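Local coordinates for aminoacyl-tRNA synthetase-interacting multifunctional protein p43 (PDB 6IPA) that probably binds tRNA through this C-terminal EMAP II-like domain, as a putative tRNA import and synthetase-interacting protein of Plasmodium vivax, at residues V50-E55 and L93-V98. Residues are numbered along the deposited sequence; the frame is centred on the assembly and turned at random.
Sequences VGYVEE and LLHKYV
Gly51 and Val98 exchange both of their backbone hydrogen bonds, as an antiparallel hydrogen-bonded pair. Gly51 N donates to Val98 O at 2.8 Å, and Val98 N donates to Gly51 O at 2.6 Å. Gly51 O also takes a CA-H...O contact from Tyr97. Further along, Val53 N gives a nearly straight bond to Lys96 O (2.7 Å, 172° at the hydrogen). Past the strand pairing, His95 N donates to Val53 O at 2.9 Å; the bond is more bent, 135° at the hydrogen. This last donor sits in a type II turn from Leu93 to Lys96, in which Lys96 N returns to Leu93 O. The pairing joins strand 48-58 to strand 97-101, an outer strand of a four-stranded antiparallel sheet, within a putative tRNA-binding domain of the OB clan. On the other edge of strand 48-58, Tyr52 is hydrogen-bonded through its backbone to Asn71, while Glu54 and Glu55 form a classic bulge opposite Lys69. With CG anti to the backbone N (chi1 -174°), the Tyr52 ring reaches the turn, where its OH lies 3.1 Å from His95 CG. The two rings are nearly parallel but slid apart. Tyr52 CD1 sits over one face of Tyr97, toward the rim. On the buried side, Val53 CG2 meets Val98 CG1 at 3.7 Å. Lys96 NZ bonds to Asp92 O.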
loop_
_atom_site.group_PDB
_atom_site.type_symbol
_atom_site.label_atom_id
_atom_site.label_comp_id
_atom_site.label_asym_id
_atom_site.label_seq_id
_atom_site.Cartn_x
_atom_site.Cartn_y
_atom_site.Cartn_z
ATOM N N VAL A 50 -2.497 -3.975 6.475
ATOM C CA VAL A 50 -3.602 -3.065 6.542
ATOM C C VAL A 50 -3.371 -2.060 7.641
ATOM O O VAL A 50 -3.003 -2.420 8.764
ATOM C CB VAL A 50 -4.933 -3.746 6.791
ATOM C CG1 VAL A 50 -5.100 -4.943 5.871
ATOM C CG2 VAL A 50 -5.027 -4.214 8.205
ATOM N N GLY A 51 -3.567 -0.800 7.282
ATOM C CA GLY A 51 -3.616 0.269 8.260
ATOM C C GLY A 51 -4.887 1.108 8.174
ATOM O O GLY A 51 -5.601 1.104 7.177
ATOM N N TYR A 52 -5.159 1.818 9.248
ATOM C CA TYR A 52 -6.269 2.787 9.344
ATOM C C TYR A 52 -5.669 4.159 9.244
ATOM O O TYR A 52 -4.808 4.513 10.061
ATOM C CB TYR A 52 -6.904 2.694 10.714
ATOM C CG TYR A 52 -8.135 3.536 10.903
ATOM C CD1 TYR A 52 -9.210 3.427 10.033
ATOM C CD2 TYR A 52 -8.250 4.415 11.983
ATOM C CE1 TYR A 52 -10.356 4.187 10.211
ATOM C CE2 TYR A 52 -9.398 5.149 12.188
ATOM C CZ TYR A 52 -10.449 5.035 11.290
ATOM O OH TYR A 52 -11.590 5.782 11.416
ATOM N N VAL A 53 -6.119 4.930 8.246
ATOM C CA VAL A 53 -5.659 6.309 8.078
ATOM C C VAL A 53 -6.269 7.210 9.176
ATOM O O VAL A 53 -7.449 7.564 9.118
ATOM C CB VAL A 53 -6.062 6.847 6.686
ATOM C CG1 VAL A 53 -5.609 8.272 6.536
ATOM C CG2 VAL A 53 -5.482 5.964 5.561
ATOM N N GLU A 54 -5.484 7.563 10.183
ATOM C CA GLU A 54 -5.956 8.473 11.226
ATOM C C GLU A 54 -6.140 9.933 10.797
ATOM O O GLU A 54 -7.116 10.550 11.188
ATOM C CB GLU A 54 -4.989 8.423 12.381
ATOM C CG GLU A 54 -5.106 7.114 13.128
ATOM C CD GLU A 54 -4.282 7.109 14.371
ATOM O OE1 GLU A 54 -3.457 8.036 14.520
ATOM O OE2 GLU A 54 -4.445 6.157 15.168
ATOM N N GLU A 55 -5.195 10.472 10.023
ATOM C CA GLU A 55 -5.130 11.908 9.669
ATOM C C GLU A 55 -4.602 12.138 8.259
ATOM O O GLU A 55 -3.632 11.496 7.849
ATOM C CB GLU A 55 -4.205 12.692 10.594
ATOM C CG GLU A 55 -4.818 13.182 11.888
ATOM C CD GLU A 55 -3.858 14.044 12.712
ATOM O OE1 GLU A 55 -3.414 15.139 12.240
ATOM O OE2 GLU A 55 -3.529 13.611 13.838
ATOM N N LEU A 93 -9.518 9.789 1.707
ATOM C CA LEU A 93 -8.503 9.022 2.325
ATOM C C LEU A 93 -8.748 8.863 3.838
ATOM O O LEU A 93 -8.385 7.813 4.430
ATOM C CB LEU A 93 -7.169 9.752 2.121
ATOM C CG LEU A 93 -6.672 10.098 0.716
ATOM C CD1 LEU A 93 -5.341 10.840 0.756
ATOM C CD2 LEU A 93 -6.491 8.823 -0.079
ATOM N N LEU A 94 -9.329 9.899 4.462
ATOM C CA LEU A 94 -9.417 9.947 5.904
ATOM C C LEU A 94 -10.199 8.750 6.422
ATOM O O LEU A 94 -11.180 8.322 5.836
ATOM C CB LEU A 94 -10.061 11.276 6.391
ATOM C CG LEU A 94 -9.977 11.542 7.901
ATOM C CD1 LEU A 94 -8.552 11.783 8.353
ATOM C CD2 LEU A 94 -10.826 12.713 8.335
ATOM N N HIS A 95 -9.748 8.169 7.517
ATOM C CA HIS A 95 -10.530 7.107 8.145
ATOM C C HIS A 95 -10.829 5.902 7.239
ATOM O O HIS A 95 -11.734 5.131 7.492
ATOM C CB HIS A 95 -11.794 7.696 8.781
ATOM C CG HIS A 95 -11.492 8.534 9.983
ATOM N ND1 HIS A 95 -12.388 9.442 10.521
ATOM C CD2 HIS A 95 -10.367 8.617 10.743
ATOM C CE1 HIS A 95 -11.831 10.036 11.557
ATOM N NE2 HIS A 95 -10.609 9.550 11.723
ATOM N N LYS A 96 -10.017 5.725 6.203
ATOM C CA LYS A 96 -10.021 4.485 5.416
ATOM C C LYS A 96 -9.024 3.475 5.993
ATOM O O LYS A 96 -8.047 3.831 6.684
ATOM C CB LYS A 96 -9.656 4.749 3.954
ATOM C CG LYS A 96 -10.611 5.659 3.215
ATOM C CD LYS A 96 -12.003 5.084 3.102
ATOM C CE LYS A 96 -12.938 6.151 2.536
ATOM N NZ LYS A 96 -12.456 6.703 1.219
ATOM N N TYR A 97 -9.317 2.216 5.683
ATOM C CA TYR A 97 -8.444 1.067 5.915
ATOM C C TYR A 97 -7.673 0.897 4.618
ATOM O O TYR A 97 -8.273 0.687 3.562
ATOM C CB TYR A 97 -9.272 -0.209 6.281
ATOM C CG TYR A 97 -9.719 -0.226 7.733
ATOM C CD1 TYR A 97 -8.912 -0.750 8.726
ATOM C CD2 TYR A 97 -10.937 0.317 8.112
ATOM C CE1 TYR A 97 -9.310 -0.749 10.060
ATOM C CE2 TYR A 97 -11.344 0.342 9.430
ATOM C CZ TYR A 97 -10.524 -0.190 10.402
ATOM O OH TYR A 97 -10.947 -0.187 11.711
ATOM N N VAL A 98 -6.344 1.000 4.678
ATOM C CA VAL A 98 -5.565 0.974 3.441
ATOM C C VAL A 98 -4.567 -0.155 3.532
ATOM O O VAL A 98 -4.445 -0.788 4.606
ATOM C CB VAL A 98 -4.887 2.314 3.165
ATOM C CG1 VAL A 98 -5.942 3.363 2.928
ATOM C CG2 VAL A 98 -4.000 2.730 4.325
#